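Long-range contacts in sortase, SrtB family (Streptococcus pneumoniae PCS8235, PDB 4Y4Q), which is a class B sortase, a transpeptidase-family enzyme associated with the type II pilus that probably joins or attaches pilin subunits at the bacterial surface: residues Glu121-Ile126 against Asp216-Leu221; Leu167-Met172 against His206-Ser211. All coordinates share one frame; numbering follows the deposited sequence.

Contact 1: Glu121-Ile126 against Asp216-Leu221; sequences EDFNTI and DRIILL
F123 opens the pairing through its backbone carbonyl: I218 N donates to F123 O over 2.8 Å, almost straight and in line with the carbonyl. The parallel register then alternates, T125 N giving to I218 O at 3.0 Å and L220 N to T125 O at 2.8 Å. T125 thus uses both of its backbone polar groups on this neighbour. A water lies between D122 O (2.9 Å) and I218 O (2.8 Å), placed to donate to each, though it has more acceptors in reach than protons; I218 O accepts the T125 amide and probably also a proton of the water. The aliphatic part of R217 passes close to the D122 carbonyl, CG 3.6 Å from D122 O, while its NH1 is taken by Y160 OH and F120 O. N124 ND2 donates to D184 O and its OD1 accepts from I187 N. On the face that carries N124, I218 and L220, the F123 ring, its CG anti to the backbone N (chi1 163°), places CZ 4.1 Å from I218 CD1; the ring edge at CD1 meets D216 O. Helix 190-202 packs over this side through Q193 and Y196. Parallel pairing of strands 124-129 and 218-225 within a mixed, curled sheet belongs to the sortase beta-barrel fold.

Contact 2: Leu167-Met172 against His206-Ser211; sequences LEIFEM and HKRDIS
E171 and K207 form a non-hydrogen-bonded antiparallel pair and M172 and H206 the hydrogen-bonded pair next to it, with M172 N to H206 O at 2.9 Å and H206 N to M172 O at 3.1 Å. A classic beta bulge sits in the long strand 163-176, where F170 and E171 both face V236 of strand 231-240, and it is at this bulge that the short strand 206-207 of the sortase fold joins. Beyond the two bridges, R208 N still reaches F170 O at 2.9 Å, after which the chain leaves as a loop.

The side chain of R208 continues the pairing past the last amide. A chi1 of 49° tucks its CG in between the two main-chain branches, and a bend at chi3 folds the chain back over the strand, with CD packed against I169 O. The guanidinium is also held by F150 O, which accepts from NH2. I210 meets F170 roughly at a right angle, CD1 resting 3.8 Å from F170 CB and obliquely against the ring, whose other neighbours include L201 and L212. The I210 methyl CG2 lies 3.8 Å from E168 OE2, an oxygen that is salt-bridged to R154. At the other end M172 and H206 lie alongside, both running in one direction, with M172 CE 4.0 Å from H206 CD2; H206 NE2 bonds to A145 O and its ring meets that of F150. R208 NH1 donates an N-H to I169 O at 2.7 Å, close to the guanidinium plane but 51° above the plane of the carbonyl.

Overall arrangement
Contact 1 is buried, its centre about 8 Å from the centre of the chain, whereas contact 2 is partly buried, its centre about 13 Å from that point. Both belong to one mixed sheet: strand 231-240 pairs with strand 218-225 of contact 1 and with strand 163-176 of contact 2, and strand 206-207 is followed, after a loop, by strand 218-225. Helix 190-202 packs on both contacts. Contact 1 relies on parallel backbone bonds, a bridging water and apolar side chains; contact 2 is a short antiparallel pairing extended by an arginine side chain, with the E168 carboxylate salt-bridged to R154 beside it. The contacts touch, I219 CD1 approaching L167 CD2 at 3.9 Å and I218 CG2 approaching F170 CE2 at 4.1 Å.

Contact 1: Glu121-Ile126 against Asp216-Leu221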
ATOM      1  N   GLU A 121      10.816   7.325   1.856  1.00 34.67           N
ATOM      2  CA  GLU A 121      11.921   7.733   1.000  1.00 43.80           C
ATOM      3  C   GLU A 121      12.315   6.655  -0.008  1.00 38.26           C
ATOM      4  O   GLU A 121      12.944   6.951  -1.031  1.00 41.47           O
ATOM      5  CB  GLU A 121      13.136   8.103   1.854  1.00 48.50           C
ATOM      6  CG  GLU A 121      12.873   9.267   2.791  1.00 63.33           C
ATOM      7  CD  GLU A 121      14.132   9.773   3.465  1.00 73.95           C
ATOM      8  OE1 GLU A 121      15.243   9.407   3.014  1.00 76.20           O
ATOM      9  OE2 GLU A 121      14.000  10.538   4.447  1.00 76.28           O
ATOM     10  N   ASP A 122      11.958   5.408   0.288  1.00 35.05           N
ATOM     11  CA  ASP A 122      12.385   4.279  -0.539  1.00 32.55           C
ATOM     12  C   ASP A 122      11.600   4.281  -1.842  1.00 35.80           C
ATOM     13  O   ASP A 122      10.511   4.864  -1.910  1.00 31.64           O
ATOM     14  CB  ASP A 122      12.136   2.949   0.181  1.00 32.94           C
ATOM     15  CG  ASP A 122      13.058   2.735   1.377  1.00 41.07           C
ATOM     16  OD1 ASP A 122      14.118   3.398   1.451  1.00 47.16           O
ATOM     17  OD2 ASP A 122      12.718   1.885   2.235  1.00 37.70           O
ATOM     18  N   PHE A 123      12.149   3.616  -2.858  1.00 35.74           N
ATOM     19  CA  PHE A 123      11.490   3.496  -4.146  1.00 34.40           C
ATOM     20  C   PHE A 123      10.172   2.744  -3.999  1.00 31.10           C
ATOM     21  O   PHE A 123       9.117   3.264  -4.347  1.00 30.32           O
ATOM     22  CB  PHE A 123      12.387   2.786  -5.167  1.00 40.25           C
ATOM     23  CG  PHE A 123      11.628   2.272  -6.359  1.00 36.61           C
ATOM     24  CD1 PHE A 123      11.112   3.158  -7.306  1.00 38.84           C
ATOM     25  CD2 PHE A 123      11.394   0.911  -6.516  1.00 34.41           C
ATOM     26  CE1 PHE A 123      10.388   2.684  -8.398  1.00 39.09           C
ATOM     27  CE2 PHE A 123      10.674   0.433  -7.604  1.00 38.06           C
ATOM     28  CZ  PHE A 123      10.166   1.320  -8.541  1.00 35.56           C
ATOM     29  N   ASN A 124      10.240   1.535  -3.456  1.00 28.92           N
ATOM     30  CA  ASN A 124       9.036   0.761  -3.193  1.00 27.79           C
ATOM     31  C   ASN A 124       8.822   0.566  -1.697  1.00 31.09           C
ATOM     32  O   ASN A 124       9.711   0.097  -0.987  1.00 33.93           O
ATOM     33  CB  ASN A 124       9.104  -0.596  -3.897  1.00 23.16           C
ATOM     34  CG  ASN A 124      10.310  -1.411  -3.475  1.00 28.08           C
ATOM     35  OD1 ASN A 124      11.411  -0.881  -3.325  1.00 24.47           O
ATOM     36  ND2 ASN A 124      10.109  -2.709  -3.279  1.00 24.07           N
ATOM     37  N   THR A 125       7.633   0.927  -1.226  1.00 28.40           N
ATOM     38  CA  THR A 125       7.277   0.757   0.181  1.00 24.37           C
ATOM     39  C   THR A 125       6.101  -0.202   0.275  1.00 30.88           C
ATOM     40  O   THR A 125       5.057   0.000  -0.374  1.00 29.27           O
ATOM     41  CB  THR A 125       6.843   2.085   0.820  1.00 30.81           C
ATOM     42  OG1 THR A 125       7.877   3.072   0.663  1.00 30.91           O
ATOM     43  CG2 THR A 125       6.555   1.879   2.302  1.00 24.09           C
ATOM     44  N   ILE A 126       6.253  -1.240   1.088  1.00 21.21           N
ATOM     45  CA  ILE A 126       5.226  -2.272   1.169  1.00 24.45           C
ATOM     46  C   ILE A 126       4.497  -2.136   2.498  1.00 26.14           C
ATOM     47  O   ILE A 126       5.127  -2.063   3.566  1.00 28.63           O
ATOM     48  CB  ILE A 126       5.831  -3.681   1.024  1.00 27.92           C
ATOM     49  CG1 ILE A 126       6.645  -3.758  -0.274  1.00 26.32           C
ATOM     50  CG2 ILE A 126       4.744  -4.758   1.061  1.00 20.59           C
ATOM     51  CD1 ILE A 126       7.291  -5.095  -0.515  1.00 30.94           C
ATOM     52  N   ASP A 216      10.339   8.042  -9.386  1.00 54.53           N
ATOM     53  CA  ASP A 216       9.118   8.158  -8.582  1.00 48.79           C
ATOM     54  C   ASP A 216       9.182   7.262  -7.341  1.00 42.04           C
ATOM     55  O   ASP A 216      10.168   6.557  -7.110  1.00 45.58           O
ATOM     56  CB  ASP A 216       7.878   7.773  -9.399  1.00 49.67           C
ATOM     57  CG  ASP A 216       7.782   8.510 -10.717  1.00 53.42           C
ATOM     58  OD1 ASP A 216       7.980   9.744 -10.736  1.00 54.36           O
ATOM     59  OD2 ASP A 216       7.510   7.843 -11.738  1.00 56.59           O
ATOM     60  N   ARG A 217       8.117   7.292  -6.546  1.00 35.93           N
ATOM     61  CA  ARG A 217       8.014   6.429  -5.380  1.00 30.24           C
ATOM     62  C   ARG A 217       6.670   5.734  -5.438  1.00 34.72           C
ATOM     63  O   ARG A 217       5.661   6.353  -5.788  1.00 33.54           O
ATOM     64  CB  ARG A 217       8.129   7.243  -4.095  1.00 29.36           C
ATOM     65  CG  ARG A 217       9.550   7.763  -3.811  1.00 36.78           C
ATOM     66  CD  ARG A 217       9.512   8.702  -2.630  1.00 41.74           C
ATOM     67  NE  ARG A 217       8.612   9.823  -2.885  1.00 47.91           N
ATOM     68  CZ  ARG A 217       7.818  10.382  -1.973  1.00 52.87           C
ATOM     69  NH1 ARG A 217       7.801   9.925  -0.720  1.00 46.10           N
ATOM     70  NH2 ARG A 217       7.042  11.406  -2.318  1.00 55.17           N
ATOM     71  N   ILE A 218       6.653   4.447  -5.113  1.00 25.45           N
ATOM     72  CA  ILE A 218       5.404   3.700  -5.128  1.00 27.20           C
ATOM     73  C   ILE A 218       5.123   2.985  -3.813  1.00 26.41           C
ATOM     74  O   ILE A 218       6.008   2.821  -2.953  1.00 28.29           O
ATOM     75  CB  ILE A 218       5.372   2.697  -6.271  1.00 29.37           C
ATOM     76  CG1 ILE A 218       6.358   1.562  -6.014  1.00 24.74           C
ATOM     77  CG2 ILE A 218       5.699   3.388  -7.613  1.00 29.74           C
ATOM     78  CD1 ILE A 218       6.364   0.605  -7.169  1.00 16.94           C
ATOM     79  N   ILE A 219       3.876   2.567  -3.661  1.00 23.41           N
ATOM     80  CA  ILE A 219       3.434   1.876  -2.463  1.00 25.52           C
ATOM     81  C   ILE A 219       2.680   0.603  -2.864  1.00 32.07           C
ATOM     82  O   ILE A 219       1.836   0.635  -3.769  1.00 33.83           O
ATOM     83  CB  ILE A 219       2.488   2.758  -1.669  1.00 29.54           C
ATOM     84  CG1 ILE A 219       3.235   3.965  -1.107  1.00 34.25           C
ATOM     85  CG2 ILE A 219       1.849   1.981  -0.549  1.00 35.39           C
ATOM     86  CD1 ILE A 219       2.309   4.952  -0.426  1.00 37.99           C
ATOM     87  N   LEU A 220       2.991  -0.510  -2.204  1.00 25.19           N
ATOM     88  CA  LEU A 220       2.239  -1.744  -2.401  1.00 24.50           C
ATOM     89  C   LEU A 220       1.403  -1.990  -1.164  1.00 27.94           C
ATOM     90  O   LEU A 220       1.933  -2.168  -0.058  1.00 27.27           O
ATOM     91  CB  LEU A 220       3.152  -2.949  -2.643  1.00 23.86           C
ATOM     92  CG  LEU A 220       3.855  -3.091  -3.999  1.00 28.76           C
ATOM     93  CD1 LEU A 220       4.980  -2.081  -4.131  1.00 28.49           C
ATOM     94  CD2 LEU A 220       4.406  -4.486  -4.169  1.00 27.87           C
ATOM     95  N   LEU A 221       0.090  -1.991  -1.338  1.00 23.34           N
ATOM     96  CA  LEU A 221      -0.785  -2.262  -0.205  1.00 28.89           C
ATOM     97  C   LEU A 221      -1.282  -3.690  -0.346  1.00 26.55           C
ATOM     98  O   LEU A 221      -1.958  -4.032  -1.322  1.00 30.71           O
ATOM     99  CB  LEU A 221      -1.952  -1.270  -0.164  1.00 25.43           C
ATOM    100  CG  LEU A 221      -3.125  -1.602   0.771  1.00 33.25           C
ATOM    101  CD1 LEU A 221      -2.673  -1.748   2.206  1.00 29.31           C
ATOM    102  CD2 LEU A 221      -4.211  -0.530   0.663  1.00 32.96           C
TER
HETATM  103  O   HOH W   1       7.733   4.425  -1.399  1.00 26.99           O

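Contact 2: Leu167-Met172 against His206-Ser211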
ATOM      1  N   LEU A 167      -2.263  10.090  -4.036  1.00 32.75           N
ATOM      2  CA  LEU A 167      -1.967   8.725  -4.457  1.00 27.00           C
ATOM      3  C   LEU A 167      -2.697   8.468  -5.753  1.00 30.98           C
ATOM      4  O   LEU A 167      -3.868   8.833  -5.884  1.00 33.01           O
ATOM      5  CB  LEU A 167      -2.482   7.722  -3.429  1.00 24.72           C
ATOM      6  CG  LEU A 167      -1.771   7.542  -2.088  1.00 31.73           C
ATOM      7  CD1 LEU A 167      -2.547   6.527  -1.265  1.00 23.64           C
ATOM      8  CD2 LEU A 167      -0.322   7.074  -2.298  1.00 28.56           C
ATOM      9  N   GLU A 168      -2.028   7.843  -6.717  1.00 29.13           N
ATOM     10  CA  GLU A 168      -2.718   7.419  -7.925  1.00 30.08           C
ATOM     11  C   GLU A 168      -2.522   5.927  -8.107  1.00 30.45           C
ATOM     12  O   GLU A 168      -1.409   5.477  -8.344  1.00 27.78           O
ATOM     13  CB  GLU A 168      -2.193   8.183  -9.135  1.00 33.68           C
ATOM     14  CG  GLU A 168      -2.899   7.820 -10.437  1.00 43.27           C
ATOM     15  CD  GLU A 168      -2.662   8.840 -11.542  1.00 53.60           C
ATOM     16  OE1 GLU A 168      -1.853   9.778 -11.347  1.00 53.10           O
ATOM     17  OE2 GLU A 168      -3.299   8.707 -12.608  1.00 60.87           O
ATOM     18  N   ILE A 169      -3.588   5.146  -7.972  1.00 28.48           N
ATOM     19  CA  ILE A 169      -3.472   3.702  -8.153  1.00 26.22           C
ATOM     20  C   ILE A 169      -3.200   3.358  -9.628  1.00 29.93           C
ATOM     21  O   ILE A 169      -3.865   3.892 -10.525  1.00 32.89           O
ATOM     22  CB  ILE A 169      -4.738   2.981  -7.647  1.00 26.28           C
ATOM     23  CG1 ILE A 169      -4.835   3.104  -6.128  1.00 27.31           C
ATOM     24  CG2 ILE A 169      -4.721   1.512  -8.021  1.00 18.96           C
ATOM     25  CD1 ILE A 169      -6.131   2.583  -5.578  1.00 26.19           C
ATOM     26  N   PHE A 170      -2.232   2.476  -9.894  1.00 27.54           N
ATOM     27  CA  PHE A 170      -2.023   2.028 -11.277  1.00 23.27           C
ATOM     28  C   PHE A 170      -2.087   0.519 -11.495  1.00 26.91           C
ATOM     29  O   PHE A 170      -2.025   0.057 -12.634  1.00 33.32           O
ATOM     30  CB  PHE A 170      -0.714   2.572 -11.862  1.00 27.78           C
ATOM     31  CG  PHE A 170       0.510   2.098 -11.145  1.00 30.19           C
ATOM     32  CD1 PHE A 170       1.139   0.911 -11.508  1.00 32.09           C
ATOM     33  CD2 PHE A 170       1.036   2.836 -10.100  1.00 35.16           C
ATOM     34  CE1 PHE A 170       2.282   0.475 -10.837  1.00 29.38           C
ATOM     35  CE2 PHE A 170       2.169   2.403  -9.426  1.00 34.11           C
ATOM     36  CZ  PHE A 170       2.787   1.222  -9.799  1.00 34.77           C
ATOM     37  N   GLU A 171      -2.201  -0.258 -10.430  1.00 28.30           N
ATOM     38  CA  GLU A 171      -2.192  -1.708 -10.611  1.00 30.18           C
ATOM     39  C   GLU A 171      -2.879  -2.479  -9.489  1.00 25.18           C
ATOM     40  O   GLU A 171      -2.795  -2.094  -8.313  1.00 29.83           O
ATOM     41  CB  GLU A 171      -0.747  -2.228 -10.797  1.00 27.80           C
ATOM     42  CG  GLU A 171      -0.658  -3.747 -10.788  1.00 29.76           C
ATOM     43  CD  GLU A 171       0.716  -4.307 -11.159  1.00 38.42           C
ATOM     44  OE1 GLU A 171       1.617  -3.535 -11.563  1.00 37.21           O
ATOM     45  OE2 GLU A 171       0.886  -5.542 -11.043  1.00 31.75           O
ATOM     46  N   MET A 172      -3.565  -3.564  -9.853  1.00 23.14           N
ATOM     47  CA  MET A 172      -3.961  -4.568  -8.861  1.00 31.40           C
ATOM     48  C   MET A 172      -3.410  -5.922  -9.294  1.00 35.20           C
ATOM     49  O   MET A 172      -3.425  -6.272 -10.488  1.00 31.72           O
ATOM     50  CB  MET A 172      -5.487  -4.660  -8.738  1.00 33.62           C
ATOM     51  CG  MET A 172      -5.986  -5.253  -7.415  1.00 41.16           C
ATOM     52  SD  MET A 172      -6.193  -7.053  -7.386  1.00 57.99           S
ATOM     53  CE  MET A 172      -6.568  -7.314  -9.067  1.00 28.79           C
ATOM     54  N   HIS A 206      -5.142  -6.147 -13.109  1.00 31.99           N
ATOM     55  CA  HIS A 206      -5.572  -4.924 -13.793  1.00 27.29           C
ATOM     56  C   HIS A 206      -4.437  -3.904 -13.681  1.00 30.90           C
ATOM     57  O   HIS A 206      -3.665  -3.924 -12.717  1.00 34.98           O
ATOM     58  CB  HIS A 206      -6.851  -4.343 -13.161  1.00 37.21           C
ATOM     59  CG  HIS A 206      -8.017  -5.286 -13.163  1.00 39.64           C
ATOM     60  ND1 HIS A 206      -8.685  -5.643 -14.315  1.00 45.75           N
ATOM     61  CD2 HIS A 206      -8.633  -5.945 -12.151  1.00 39.12           C
ATOM     62  CE1 HIS A 206      -9.661  -6.485 -14.014  1.00 48.29           C
ATOM     63  NE2 HIS A 206      -9.652  -6.680 -12.708  1.00 43.74           N
ATOM     64  N   LYS A 207      -4.335  -3.008 -14.655  1.00 33.18           N
ATOM     65  CA  LYS A 207      -3.365  -1.923 -14.562  1.00 32.71           C
ATOM     66  C   LYS A 207      -3.813  -0.796 -15.453  1.00 34.80           C
ATOM     67  O   LYS A 207      -4.600  -1.015 -16.369  1.00 39.72           O
ATOM     68  CB  LYS A 207      -1.968  -2.393 -14.988  1.00 31.89           C
ATOM     69  CG  LYS A 207      -1.895  -2.835 -16.446  1.00 41.10           C
ATOM     70  CD  LYS A 207      -0.493  -3.322 -16.789  1.00 44.59           C
ATOM     71  CE  LYS A 207      -0.485  -4.039 -18.128  1.00 53.25           C
ATOM     72  NZ  LYS A 207       0.898  -4.369 -18.537  1.00 63.36           N
ATOM     73  N   ARG A 208      -3.339   0.416 -15.172  1.00 31.22           N
ATOM     74  CA  ARG A 208      -3.556   1.541 -16.085  1.00 39.40           C
ATOM     75  C   ARG A 208      -2.200   2.099 -16.465  1.00 40.96           C
ATOM     76  O   ARG A 208      -1.268   2.058 -15.670  1.00 42.40           O
ATOM     77  CB  ARG A 208      -4.432   2.640 -15.457  1.00 35.85           C
ATOM     78  CG  ARG A 208      -4.016   3.074 -14.053  1.00 38.99           C
ATOM     79  CD  ARG A 208      -4.835   4.289 -13.570  1.00 45.11           C
ATOM     80  NE  ARG A 208      -6.272   4.016 -13.583  1.00 39.00           N
ATOM     81  CZ  ARG A 208      -6.943   3.489 -12.564  1.00 35.32           C
ATOM     82  NH1 ARG A 208      -6.304   3.197 -11.439  1.00 22.86           N
ATOM     83  NH2 ARG A 208      -8.254   3.262 -12.669  1.00 36.99           N
ATOM     84  N   ASP A 209      -2.087   2.618 -17.677  1.00 50.77           N
ATOM     85  CA  ASP A 209      -0.831   3.194 -18.124  1.00 55.20           C
ATOM     86  C   ASP A 209      -0.637   4.585 -17.513  1.00 58.58           C
ATOM     87  O   ASP A 209      -1.375   5.509 -17.840  1.00 65.49           O
ATOM     88  CB  ASP A 209      -0.821   3.282 -19.652  1.00 63.19           C
ATOM     89  CG  ASP A 209       0.580   3.393 -20.220  1.00 78.63           C
ATOM     90  OD1 ASP A 209       1.392   4.164 -19.659  1.00 85.50           O
ATOM     91  OD2 ASP A 209       0.874   2.702 -21.219  1.00 82.55           O
ATOM     92  N   ILE A 210       0.327   4.731 -16.604  1.00 57.41           N
ATOM     93  CA  ILE A 210       0.745   6.067 -16.155  1.00 54.27           C
ATOM     94  C   ILE A 210       2.263   6.250 -16.195  1.00 53.22           C
ATOM     95  O   ILE A 210       3.011   5.292 -16.434  1.00 54.52           O
ATOM     96  CB  ILE A 210       0.204   6.450 -14.750  1.00 53.71           C
ATOM     97  CG1 ILE A 210       0.913   5.672 -13.639  1.00 52.35           C
ATOM     98  CG2 ILE A 210      -1.315   6.264 -14.669  1.00 54.32           C
ATOM     99  CD1 ILE A 210       0.460   6.120 -12.241  1.00 44.22           C
ATOM    100  N   SER A 211       2.712   7.480 -15.962  1.00 50.65           N
ATOM    101  CA  SER A 211       4.132   7.815 -16.082  1.00 60.30           C
ATOM    102  C   SER A 211       4.926   7.259 -14.905  1.00 57.45           C
ATOM    103  O   SER A 211       4.793   7.744 -13.777  1.00 57.82           O
ATOM    104  CB  SER A 211       4.316   9.330 -16.178  1.00 65.54           C
ATOM    105  OG  SER A 211       5.676   9.668 -16.382  1.00 73.29           O
TER